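Local structure of phenylalanine ammonia-lyase (Rhodosporidium toruloides, 1Y2M) at residues Lys545-Pro550 / Ile634-Gln639; Arg450-Cys455 / Leu532-Leu537; Asn578-Lys583 / Ala605-Glu610. The protein catalyses the non-oxidative deamination of L-phenylalanine and L-tyrosine to trans-cinnamate and p-coumarate, and works as a homotetramer. All coordinates share one frame; numbering follows the deposited sequence.

Interaction 1 (Lys545-Pro550 / Ile634-Gln639); sequences KKQFGP and ISLTRQ
Helix segments 545-550 and 634-639 run nearly antiparallel, at 160°, with their axes 10.5 Å apart at their closest; F548 and L636 have the nearest CA atoms. L636 touches both Q547 and F548 and gives most of its own helix's share of the contact. Its CG stands anti to the backbone N (chi1 -179°), which carries the two methyls across to the other helix. CD2 lies 3.6 Å from CD1 of the F548 ring and meets the plane obliquely. The same CD2 is 3.7 Å from F548 CB, so it touches the root of the side chain as well as the ring. Q547 CB also lies 3.7 Å from L636 CD2, but only CD1 reaches the amide, resting 3.6 Å from Q547 CD. The apolar methyl thus packs on the carboxamide of an exposed residue. Q639 reaches over at about a right angle to Q547. The two amides are tilted by 44°, and Q547 OE1 stays 3.8 Å from Q639 NE2, a loose polar approach at the exposed border. On the buried side F548 meets W597 edge-to-face and also touches F601, so helix 593-611 packs on F548 too. This is antiparallel helix packing in an all-helical bundle, with a leucine and aromatic rings between the helices.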
ATOM      1  N   LYS B 545      34.415 -32.943 -16.780  1.00 11.77           N
ATOM      2  CA  LYS B 545      34.871 -33.712 -15.629  1.00 15.89           C
ATOM      3  C   LYS B 545      35.043 -35.215 -15.976  1.00 13.94           C
ATOM      4  O   LYS B 545      35.961 -35.872 -15.471  1.00 15.57           O
ATOM      5  CB  LYS B 545      33.910 -33.530 -14.457  1.00 16.33           C
ATOM      6  CG  LYS B 545      34.025 -32.186 -13.802  1.00 20.29           C
ATOM      7  CD  LYS B 545      33.001 -32.000 -12.694  1.00 24.74           C
ATOM      8  CE  LYS B 545      33.215 -30.641 -11.991  1.00 28.48           C
ATOM      9  NZ  LYS B 545      32.323 -30.479 -10.797  1.00 33.89           N
ATOM     10  N   LYS B 546      34.188 -35.764 -16.840  1.00 14.28           N
ATOM     11  CA  LYS B 546      34.347 -37.179 -17.234  1.00 15.32           C
ATOM     12  C   LYS B 546      35.705 -37.415 -17.810  1.00 15.08           C
ATOM     13  O   LYS B 546      36.315 -38.472 -17.604  1.00 16.12           O
ATOM     14  CB  LYS B 546      33.360 -37.585 -18.331  1.00 19.06           C
ATOM     15  CG  LYS B 546      31.964 -37.858 -17.912  1.00 28.97           C
ATOM     16  CD  LYS B 546      31.150 -38.176 -19.173  1.00 19.98           C
ATOM     17  CE  LYS B 546      29.722 -38.595 -18.824  1.00 37.33           C
ATOM     18  NZ  LYS B 546      28.830 -38.566 -20.043  1.00 36.91           N
ATOM     19  N   GLN B 547      36.154 -36.460 -18.615  1.00 12.53           N
ATOM     20  CA  GLN B 547      37.444 -36.607 -19.277  1.00 13.60           C
ATOM     21  C   GLN B 547      38.603 -36.096 -18.452  1.00 13.20           C
ATOM     22  O   GLN B 547      39.703 -36.619 -18.517  1.00 14.05           O
ATOM     23  CB  GLN B 547      37.423 -35.847 -20.578  1.00 15.82           C
ATOM     24  CG  GLN B 547      36.688 -36.612 -21.648  1.00 19.55           C
ATOM     25  CD  GLN B 547      37.112 -36.141 -22.988  1.00 22.52           C
ATOM     26  OE1 GLN B 547      38.250 -36.411 -23.460  1.00 29.63           O
ATOM     27  NE2 GLN B 547      36.232 -35.412 -23.615  1.00 13.30           N
ATOM     28  N   PHE B 548      38.360 -35.063 -17.665  1.00 11.59           N
ATOM     29  CA  PHE B 548      39.463 -34.468 -16.956  1.00 12.71           C
ATOM     30  C   PHE B 548      39.926 -35.221 -15.713  1.00 14.22           C
ATOM     31  O   PHE B 548      41.137 -35.242 -15.415  1.00 16.16           O
ATOM     32  CB  PHE B 548      39.218 -33.004 -16.637  1.00 16.11           C
ATOM     33  CG  PHE B 548      40.505 -32.251 -16.431  1.00 16.76           C
ATOM     34  CD1 PHE B 548      41.494 -32.259 -17.423  1.00 20.60           C
ATOM     35  CD2 PHE B 548      40.741 -31.615 -15.268  1.00 16.76           C
ATOM     36  CE1 PHE B 548      42.694 -31.611 -17.236  1.00 23.96           C
ATOM     37  CE2 PHE B 548      41.932 -30.962 -15.057  1.00 13.81           C
ATOM     38  CZ  PHE B 548      42.920 -30.950 -16.039  1.00 17.59           C
ATOM     39  N   GLY B 549      38.991 -35.860 -15.001  1.00 12.74           N
ATOM     40  CA  GLY B 549      39.372 -36.761 -13.893  1.00 15.81           C
ATOM     41  C   GLY B 549      40.499 -37.731 -14.227  1.00 15.35           C
ATOM     42  O   GLY B 549      41.529 -37.782 -13.534  1.00 15.97           O
ATOM     43  N   PRO B 550      40.323 -38.551 -15.268  1.00 12.82           N
ATOM     44  CA  PRO B 550      41.378 -39.415 -15.749  1.00 14.48           C
ATOM     45  C   PRO B 550      42.661 -38.717 -16.206  1.00 13.43           C
ATOM     46  O   PRO B 550      43.774 -39.235 -16.008  1.00 13.78           O
ATOM     47  CB  PRO B 550      40.712 -40.138 -16.931  1.00 16.97           C
ATOM     48  CG  PRO B 550      39.291 -40.163 -16.555  1.00 14.57           C
ATOM     49  CD  PRO B 550      39.038 -38.833 -15.943  1.00 14.23           C
ATOM     50  N   ILE B 634      42.790 -26.453 -20.560  1.00  8.48           N
ATOM     51  CA  ILE B 634      42.379 -25.429 -21.493  1.00  9.30           C
ATOM     52  C   ILE B 634      41.935 -26.086 -22.830  1.00 10.91           C
ATOM     53  O   ILE B 634      40.838 -25.807 -23.351  1.00 10.14           O
ATOM     54  CB  ILE B 634      43.521 -24.426 -21.715  1.00  7.33           C
ATOM     55  CG1 ILE B 634      43.753 -23.626 -20.393  1.00 11.95           C
ATOM     56  CG2 ILE B 634      43.187 -23.472 -22.887  1.00 12.85           C
ATOM     57  CD1 ILE B 634      45.050 -22.895 -20.274  1.00 11.66           C
ATOM     58  N   SER B 635      42.760 -26.978 -23.362  1.00 10.28           N
ATOM     59  CA  SER B 635      42.391 -27.699 -24.587  1.00 12.21           C
ATOM     60  C   SER B 635      41.168 -28.523 -24.413  1.00 11.86           C
ATOM     61  O   SER B 635      40.306 -28.528 -25.283  1.00 13.19           O
ATOM     62  CB  SER B 635      43.511 -28.626 -25.068  1.00 15.35           C
ATOM     63  OG  SER B 635      44.699 -27.876 -25.147  1.00 23.44           O
ATOM     64  N   LEU B 636      41.079 -29.268 -23.326  1.00  9.97           N
ATOM     65  CA  LEU B 636      39.905 -30.103 -23.133  1.00 12.24           C
ATOM     66  C   LEU B 636      38.605 -29.264 -23.048  1.00 11.40           C
ATOM     67  O   LEU B 636      37.572 -29.618 -23.606  1.00 13.88           O
ATOM     68  CB  LEU B 636      40.072 -30.949 -21.886  1.00 12.82           C
ATOM     69  CG  LEU B 636      38.959 -31.932 -21.501  1.00 16.88           C
ATOM     70  CD1 LEU B 636      38.601 -32.876 -22.663  1.00 18.54           C
ATOM     71  CD2 LEU B 636      39.411 -32.760 -20.311  1.00 17.51           C
ATOM     72  N   THR B 637      38.666 -28.138 -22.340  1.00 10.12           N
ATOM     73  CA  THR B 637      37.519 -27.255 -22.245  1.00  9.82           C
ATOM     74  C   THR B 637      37.075 -26.818 -23.640  1.00  9.68           C
ATOM     75  O   THR B 637      35.891 -26.868 -23.966  1.00  9.54           O
ATOM     76  CB  THR B 637      37.863 -26.012 -21.398  1.00 10.77           C
ATOM     77  OG1 THR B 637      38.163 -26.418 -20.074  1.00 10.66           O
ATOM     78  CG2 THR B 637      36.695 -25.058 -21.358  1.00 12.72           C
ATOM     79  N   ARG B 638      38.029 -26.404 -24.459  1.00  8.72           N
ATOM     80  CA  ARG B 638      37.682 -25.919 -25.791  1.00 10.58           C
ATOM     81  C   ARG B 638      37.024 -27.050 -26.592  1.00 10.29           C
ATOM     82  O   ARG B 638      36.037 -26.828 -27.313  1.00 10.74           O
ATOM     83  CB  ARG B 638      38.916 -25.365 -26.494  1.00 11.98           C
ATOM     84  CG  ARG B 638      39.400 -24.086 -25.866  1.00 10.46           C
ATOM     85  CD  ARG B 638      40.415 -23.361 -26.720  1.00 19.39           C
ATOM     86  NE  ARG B 638      40.926 -22.132 -26.095  1.00 15.48           N
ATOM     87  CZ  ARG B 638      42.206 -21.870 -25.867  1.00 19.51           C
ATOM     88  NH1 ARG B 638      43.158 -22.728 -26.226  1.00 18.89           N
ATOM     89  NH2 ARG B 638      42.533 -20.710 -25.309  1.00 18.90           N
ATOM     90  N   GLN B 639      37.541 -28.272 -26.439  1.00  9.07           N
ATOM     91  CA  GLN B 639      37.011 -29.401 -27.226  1.00 12.88           C
ATOM     92  C   GLN B 639      35.613 -29.804 -26.787  1.00 12.47           C
ATOM     93  O   GLN B 639      34.724 -30.017 -27.624  1.00 12.96           O
ATOM     94  CB  GLN B 639      37.981 -30.578 -27.340  1.00 18.61           C
ATOM     95  CG  GLN B 639      38.239 -31.472 -26.185  1.00 27.06           C
ATOM     96  CD  GLN B 639      39.343 -32.562 -26.533  1.00 23.81           C
ATOM     97  OE1 GLN B 639      40.352 -32.262 -27.192  1.00 40.50           O
ATOM     98  NE2 GLN B 639      39.132 -33.794 -26.083  1.00 33.84           N
TER

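Interaction 2 (Arg450-Cys455 / Leu532-Leu537); sequences RGLPSC and LQAIDL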
ATOM      1  N   ARG B 450      27.648 -22.127  -7.178  1.00 12.59           N
ATOM      2  CA  ARG B 450      28.320 -23.425  -7.198  1.00 15.56           C
ATOM      3  C   ARG B 450      29.109 -23.620  -8.489  1.00 13.69           C
ATOM      4  O   ARG B 450      29.137 -24.695  -9.079  1.00 16.62           O
ATOM      5  CB  ARG B 450      27.289 -24.531  -6.875  1.00 17.65           C
ATOM      6  CG  ARG B 450      26.628 -24.294  -5.499  1.00 27.84           C
ATOM      7  CD  ARG B 450      25.314 -25.055  -5.268  1.00 27.88           C
ATOM      8  N   GLY B 451      29.783 -22.555  -8.916  1.00 11.21           N
ATOM      9  CA  GLY B 451      30.718 -22.652 -10.016  1.00 11.20           C
ATOM     10  C   GLY B 451      30.183 -22.501 -11.433  1.00 11.92           C
ATOM     11  O   GLY B 451      30.926 -22.733 -12.392  1.00 13.50           O
ATOM     12  N   LEU B 452      28.928 -22.079 -11.566  1.00 11.59           N
ATOM     13  CA  LEU B 452      28.414 -21.806 -12.905  1.00 10.38           C
ATOM     14  C   LEU B 452      29.170 -20.584 -13.423  1.00 11.03           C
ATOM     15  O   LEU B 452      29.528 -19.702 -12.655  1.00 11.40           O
ATOM     16  CB  LEU B 452      26.902 -21.511 -12.888  1.00 12.77           C
ATOM     17  CG  LEU B 452      25.981 -22.716 -12.682  1.00 13.66           C
ATOM     18  CD1 LEU B 452      24.586 -22.357 -12.285  1.00 14.61           C
ATOM     19  CD2 LEU B 452      25.998 -23.552 -13.997  1.00 15.89           C
ATOM     20  N   PRO B 453      29.369 -20.499 -14.738  1.00 11.35           N
ATOM     21  CA  PRO B 453      30.073 -19.354 -15.309  1.00 11.60           C
ATOM     22  C   PRO B 453      29.413 -18.038 -14.952  1.00 11.56           C
ATOM     23  O   PRO B 453      28.195 -17.975 -14.911  1.00 10.02           O
ATOM     24  CB  PRO B 453      29.970 -19.610 -16.818  1.00 13.59           C
ATOM     25  CG  PRO B 453      29.880 -21.067 -16.927  1.00 13.44           C
ATOM     26  CD  PRO B 453      29.000 -21.479 -15.774  1.00 14.28           C
ATOM     27  N   SER B 454      30.222 -17.021 -14.691  1.00 11.03           N
ATOM     28  CA  SER B 454      29.716 -15.651 -14.469  1.00 10.56           C
ATOM     29  C   SER B 454      28.699 -15.252 -15.542  1.00 10.24           C
ATOM     30  O   SER B 454      28.928 -15.455 -16.749  1.00 10.84           O
ATOM     31  CB  SER B 454      30.842 -14.623 -14.488  1.00 17.27           C
ATOM     32  OG  SER B 454      31.605 -14.849 -15.647  1.00 28.53           O
ATOM     33  N   CYS B 455      27.556 -14.765 -15.097  1.00 12.37           N
ATOM     34  CA  CYS B 455      26.475 -14.286 -15.965  1.00 11.56           C
ATOM     35  C   CYS B 455      25.925 -15.358 -16.906  1.00  8.23           C
ATOM     36  O   CYS B 455      25.154 -15.056 -17.794  1.00 11.76           O
ATOM     37  CB  CYS B 455      26.897 -13.086 -16.787  1.00 13.30           C
ATOM     38  SG  CYS B 455      27.391 -11.688 -15.718  1.00 18.67           S
ATOM     39  N   LEU B 532      17.703 -22.788 -18.342  1.00  7.59           N
ATOM     40  CA  LEU B 532      18.069 -23.711 -19.424  1.00  7.96           C
ATOM     41  C   LEU B 532      19.525 -23.479 -19.853  1.00  6.90           C
ATOM     42  O   LEU B 532      20.250 -24.444 -20.094  1.00 10.60           O
ATOM     43  CB  LEU B 532      17.145 -23.526 -20.632  1.00  8.02           C
ATOM     44  CG  LEU B 532      15.696 -23.814 -20.313  1.00  8.13           C
ATOM     45  CD1 LEU B 532      14.839 -23.384 -21.464  1.00 16.01           C
ATOM     46  CD2 LEU B 532      15.445 -25.299 -19.917  1.00 13.67           C
ATOM     47  N   GLN B 533      19.930 -22.210 -19.917  1.00  9.74           N
ATOM     48  CA  GLN B 533      21.353 -21.905 -20.160  1.00 10.50           C
ATOM     49  C   GLN B 533      22.215 -22.505 -19.090  1.00  9.50           C
ATOM     50  O   GLN B 533      23.235 -23.153 -19.400  1.00 10.05           O
ATOM     51  CB  GLN B 533      21.612 -20.422 -20.227  1.00 10.58           C
ATOM     52  CG  GLN B 533      23.096 -20.093 -20.489  1.00 11.00           C
ATOM     53  CD  GLN B 533      23.520 -20.068 -21.958  1.00 10.39           C
ATOM     54  OE1 GLN B 533      22.795 -20.477 -22.880  1.00 11.53           O
ATOM     55  NE2 GLN B 533      24.765 -19.607 -22.174  1.00  8.59           N
ATOM     56  N   ALA B 534      21.822 -22.324 -17.827  1.00  8.05           N
ATOM     57  CA  ALA B 534      22.603 -22.875 -16.712  1.00  7.54           C
ATOM     58  C   ALA B 534      22.702 -24.397 -16.809  1.00  8.15           C
ATOM     59  O   ALA B 534      23.757 -24.992 -16.591  1.00  8.19           O
ATOM     60  CB  ALA B 534      21.964 -22.470 -15.393  1.00  9.38           C
ATOM     61  N   ILE B 535      21.584 -25.041 -17.173  1.00  8.92           N
ATOM     62  CA  ILE B 535      21.547 -26.517 -17.334  1.00 10.14           C
ATOM     63  C   ILE B 535      22.559 -26.981 -18.406  1.00  8.22           C
ATOM     64  O   ILE B 535      23.282 -27.921 -18.239  1.00  9.71           O
ATOM     65  CB  ILE B 535      20.134 -26.993 -17.671  1.00  8.41           C
ATOM     66  CG1 ILE B 535      19.323 -27.008 -16.372  1.00  7.73           C
ATOM     67  CG2 ILE B 535      20.131 -28.321 -18.296  1.00 11.35           C
ATOM     68  CD1 ILE B 535      17.821 -27.088 -16.539  1.00 12.16           C
ATOM     69  N   ASP B 536      22.568 -26.294 -19.545  1.00  7.87           N
ATOM     70  CA  ASP B 536      23.515 -26.627 -20.592  1.00  8.23           C
ATOM     71  C   ASP B 536      24.966 -26.395 -20.138  1.00  8.37           C
ATOM     72  O   ASP B 536      25.841 -27.179 -20.461  1.00 10.45           O
ATOM     73  CB  ASP B 536      23.151 -25.783 -21.802  1.00  8.39           C
ATOM     74  CG  ASP B 536      21.999 -26.353 -22.574  1.00 12.35           C
ATOM     75  OD1 ASP B 536      21.754 -27.600 -22.528  1.00 11.44           O
ATOM     76  OD2 ASP B 536      21.332 -25.570 -23.319  1.00 11.13           O
ATOM     77  N   LEU B 537      25.228 -25.317 -19.410  1.00  6.68           N
ATOM     78  CA  LEU B 537      26.594 -25.050 -18.914  1.00  8.38           C
ATOM     79  C   LEU B 537      27.022 -26.079 -17.868  1.00  9.83           C
ATOM     80  O   LEU B 537      28.207 -26.520 -17.799  1.00  8.80           O
ATOM     81  CB  LEU B 537      26.709 -23.636 -18.359  1.00  8.59           C
ATOM     82  CG  LEU B 537      26.570 -22.517 -19.417  1.00  8.00           C
ATOM     83  CD1 LEU B 537      26.535 -21.119 -18.730  1.00 14.40           C
ATOM     84  CD2 LEU B 537      27.678 -22.602 -20.436  1.00 10.42           C
TER
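D536 OD1 is held by two hydroxyls, Y666 OH and S652 OG, and OD2 of the same carboxylate forms a salt bridge with R670. This aspartate shares a helical turn with A534 and L537, the two residues that meet the loop 450-455. The loop side of the contact is apolar. L452 meets A534, and their CA atoms are 7.0 Å apart. The CG of L452 is anti to its carbonyl carbon (chi1 -74°), and its two methyls meet different atoms. CD1 comes within 4.1 Å of A534 CB. CD2 lies 3.7 Å from the backbone oxygen of A534, and it is also 4.4 Å from L537 CB. The next residue, P453, meets L537 through CG and CD. P453 CG is 3.8 Å from L537 CD1, and P453 CD is 3.9 Å from that same methyl. The two side chains meet at a slant. M443 of helix 416-443 touches both L452 and A534. Two polar bonds join the loop to helix 506-560 beside the apolar patch: R450 O accepts from R538 NH1, and Q533 NE2 gives a bond to L456 O. N589 ND2 holds L452 O from another part of the chain. The two segments therefore meet through carbon contacts without directional bonds of their own, and the polar bonds next to them join the same loop and helix.

Interaction 3 (Asn578-Lys583 / Ala605-Glu610); sequences NKTLAK and AGTVVE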
ATOM      1  N   ASN B 578      42.768 -33.262  -6.421  1.00 11.11           N
ATOM      2  CA  ASN B 578      41.368 -33.128  -6.818  1.00 13.93           C
ATOM      3  C   ASN B 578      40.595 -32.210  -5.892  1.00 12.01           C
ATOM      4  O   ASN B 578      39.797 -31.372  -6.341  1.00 13.69           O
ATOM      5  CB  ASN B 578      40.693 -34.519  -6.866  1.00 14.38           C
ATOM      6  CG  ASN B 578      41.109 -35.379  -8.078  1.00 16.28           C
ATOM      7  OD1 ASN B 578      41.536 -34.884  -9.106  1.00 24.19           O
ATOM      8  ND2 ASN B 578      40.950 -36.686  -7.940  1.00 21.18           N
ATOM      9  N   LYS B 579      40.838 -32.290  -4.592  1.00 11.75           N
ATOM     10  CA  LYS B 579      40.079 -31.482  -3.686  1.00 13.56           C
ATOM     11  C   LYS B 579      40.488 -30.021  -3.824  1.00 13.21           C
ATOM     12  O   LYS B 579      39.648 -29.132  -3.760  1.00 16.30           O
ATOM     13  CB  LYS B 579      40.284 -31.912  -2.257  1.00 13.81           C
ATOM     14  CG  LYS B 579      39.683 -33.266  -1.907  1.00 22.77           C
ATOM     15  CD  LYS B 579      39.605 -33.594  -0.393  1.00 24.13           C
ATOM     16  CE  LYS B 579      40.417 -32.686   0.516  1.00 38.66           C
ATOM     17  NZ  LYS B 579      39.681 -31.422   0.855  1.00 45.62           N
ATOM     18  N   THR B 580      41.783 -29.795  -4.018  1.00 11.49           N
ATOM     19  CA  THR B 580      42.247 -28.414  -4.142  1.00 12.62           C
ATOM     20  C   THR B 580      41.692 -27.788  -5.428  1.00 11.32           C
ATOM     21  O   THR B 580      41.221 -26.628  -5.433  1.00 12.43           O
ATOM     22  CB  THR B 580      43.762 -28.377  -4.156  1.00 12.98           C
ATOM     23  OG1 THR B 580      44.274 -28.803  -2.879  1.00 11.19           O
ATOM     24  CG2 THR B 580      44.302 -26.962  -4.536  1.00 14.07           C
ATOM     25  N   LEU B 581      41.750 -28.533  -6.522  1.00 10.62           N
ATOM     26  CA  LEU B 581      41.209 -28.030  -7.784  1.00 11.13           C
ATOM     27  C   LEU B 581      39.699 -27.733  -7.674  1.00 13.02           C
ATOM     28  O   LEU B 581      39.207 -26.672  -8.079  1.00 15.61           O
ATOM     29  CB  LEU B 581      41.475 -29.008  -8.897  1.00 11.10           C
ATOM     30  CG  LEU B 581      42.925 -29.226  -9.324  1.00 11.80           C
ATOM     31  CD1 LEU B 581      42.985 -30.490 -10.172  1.00 13.29           C
ATOM     32  CD2 LEU B 581      43.450 -27.991 -10.078  1.00 11.32           C
ATOM     33  N   ALA B 582      38.946 -28.646  -7.072  1.00 14.96           N
ATOM     34  CA  ALA B 582      37.492 -28.467  -6.988  1.00 20.05           C
ATOM     35  C   ALA B 582      37.162 -27.213  -6.228  1.00 20.90           C
ATOM     36  O   ALA B 582      36.372 -26.375  -6.682  1.00 24.13           O
ATOM     37  CB  ALA B 582      36.825 -29.677  -6.306  1.00 20.99           C
ATOM     38  N   LYS B 583      37.753 -27.082  -5.053  1.00 20.60           N
ATOM     39  CA  LYS B 583      37.414 -25.965  -4.190  1.00 24.21           C
ATOM     40  C   LYS B 583      37.804 -24.642  -4.871  1.00 21.34           C
ATOM     41  O   LYS B 583      37.031 -23.672  -4.873  1.00 20.31           O
ATOM     42  CB  LYS B 583      38.088 -26.119  -2.839  1.00 23.08           C
ATOM     43  CG  LYS B 583      37.863 -24.948  -1.890  1.00 33.61           C
ATOM     44  CD  LYS B 583      37.684 -25.367  -0.406  1.00 37.03           C
ATOM     45  CE  LYS B 583      36.186 -25.411   0.031  1.00 48.19           C
ATOM     46  NZ  LYS B 583      35.905 -26.528   0.993  1.00 49.31           N
ATOM     47  N   ALA B 605      49.825 -26.950  -7.253  1.00  8.06           N
ATOM     48  CA  ALA B 605      51.263 -27.138  -7.113  1.00  6.87           C
ATOM     49  C   ALA B 605      51.695 -27.007  -5.643  1.00  4.82           C
ATOM     50  O   ALA B 605      52.624 -27.663  -5.223  1.00  6.84           O
ATOM     51  CB  ALA B 605      52.012 -26.122  -7.977  1.00  8.54           C
ATOM     52  N   GLY B 606      51.039 -26.083  -4.895  1.00  6.39           N
ATOM     53  CA  GLY B 606      51.259 -25.983  -3.440  1.00  7.60           C
ATOM     54  C   GLY B 606      50.913 -27.283  -2.732  1.00  5.85           C
ATOM     55  O   GLY B 606      51.651 -27.714  -1.864  1.00  8.86           O
ATOM     56  N   THR B 607      49.849 -27.946  -3.195  1.00  7.38           N
ATOM     57  CA  THR B 607      49.448 -29.240  -2.611  1.00  6.26           C
ATOM     58  C   THR B 607      50.527 -30.276  -2.944  1.00  7.08           C
ATOM     59  O   THR B 607      50.949 -31.100  -2.093  1.00  6.81           O
ATOM     60  CB  THR B 607      48.058 -29.643  -3.129  1.00  8.08           C
ATOM     61  OG1 THR B 607      47.074 -28.684  -2.671  1.00 11.04           O
ATOM     62  CG2 THR B 607      47.719 -31.050  -2.637  1.00 11.24           C
ATOM     63  N   VAL B 608      51.035 -30.240  -4.173  1.00  7.31           N
ATOM     64  CA  VAL B 608      52.124 -31.138  -4.540  1.00  6.42           C
ATOM     65  C   VAL B 608      53.360 -30.964  -3.644  1.00  7.58           C
ATOM     66  O   VAL B 608      53.959 -31.937  -3.188  1.00  6.39           O
ATOM     67  CB  VAL B 608      52.527 -31.012  -6.021  1.00  7.60           C
ATOM     68  CG1 VAL B 608      53.746 -31.882  -6.367  1.00 11.63           C
ATOM     69  CG2 VAL B 608      51.327 -31.336  -6.926  1.00  8.44           C
ATOM     70  N   VAL B 609      53.735 -29.694  -3.380  1.00  6.57           N
ATOM     71  CA  VAL B 609      54.870 -29.392  -2.530  1.00  6.31           C
ATOM     72  C   VAL B 609      54.737 -30.087  -1.147  1.00  5.78           C
ATOM     73  O   VAL B 609      55.716 -30.627  -0.629  1.00  8.14           O
ATOM     74  CB  VAL B 609      55.052 -27.866  -2.342  1.00  8.13           C
ATOM     75  CG1 VAL B 609      56.024 -27.557  -1.217  1.00  8.98           C
ATOM     76  CG2 VAL B 609      55.546 -27.217  -3.649  1.00  9.59           C
ATOM     77  N   GLU B 610      53.533 -30.013  -0.553  1.00  7.56           N
ATOM     78  CA  GLU B 610      53.258 -30.638   0.722  1.00  8.77           C
ATOM     79  C   GLU B 610      53.276 -32.161   0.612  1.00  7.18           C
ATOM     80  O   GLU B 610      54.017 -32.844   1.310  1.00  7.45           O
ATOM     81  CB  GLU B 610      51.907 -30.205   1.269  1.00  9.51           C
ATOM     82  CG  GLU B 610      51.548 -30.815   2.596  1.00 14.51           C
ATOM     83  CD  GLU B 610      50.333 -30.157   3.255  1.00 18.09           C
ATOM     84  OE1 GLU B 610      49.876 -29.079   2.786  1.00 27.25           O
ATOM     85  OE2 GLU B 610      49.842 -30.718   4.258  1.00 32.97           O
TER
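T580 faces T607 across the two helices, and their CA atoms, 7.4 Å apart, are the nearest pair of the segments. From T580 CB the side chain already lies close to its partner, with T607 OG1 3.6 Å away. One branch of T580 is the methyl CG2, which sits 3.8 Å from the same T607 OG1. The other branch is the hydroxyl. T580 OG1 is hydrogen-bonded to T607 OG1 at 2.8 Å. T580 OG1 also lies 3.9 Å from T607 CB and 4.1 Å from T607 CG2. Both threonines have the same torsion, with OG1 beside the backbone N and anti to the carbonyl carbon (chi1 -66° for T580 and -64° for T607). The two side chains slide past each other in opposite directions and meet through their hydroxyls. T580 OG1 has a second partner, the backbone oxygen of K576 one turn earlier in its own helix. Two bonds therefore grip this oxygen and should restrict its rotation. Nearby L581 packs on A600, F601 and A604, so apolar packing between the same two helices lies close to the polar bond. On helix 593-611, A605 meets G606 of the second subunit and V609 meets V609 of that subunit. The arrangement is a hydrogen bond between threonines of successive helices, in an all-helical part of the chain beside a subunit interface of the tetramer.

Helix 506-560 joins interactions 1 and 2: it meets the loop 450-455 first, then helix 619-646 further along. Their centres are about 17 Å apart. Interaction 3 is nested in the chain between the two segments of interaction 1, and their centres are about 18 Å apart. Helix 593-611 packs near interaction 1 and carries a segment of interaction 3; the nearest atoms of the two contacts are about 5 Å apart. Interactions 2 and 3 are farther apart, about 24 Å between centres. Interaction 2 is the nearest of the three to an annotated site, yet does not touch it: about 12 Å separate the side chains of P453 and K468, which binds cinnamate. Interactions 1 and 3 lie away from the known sites.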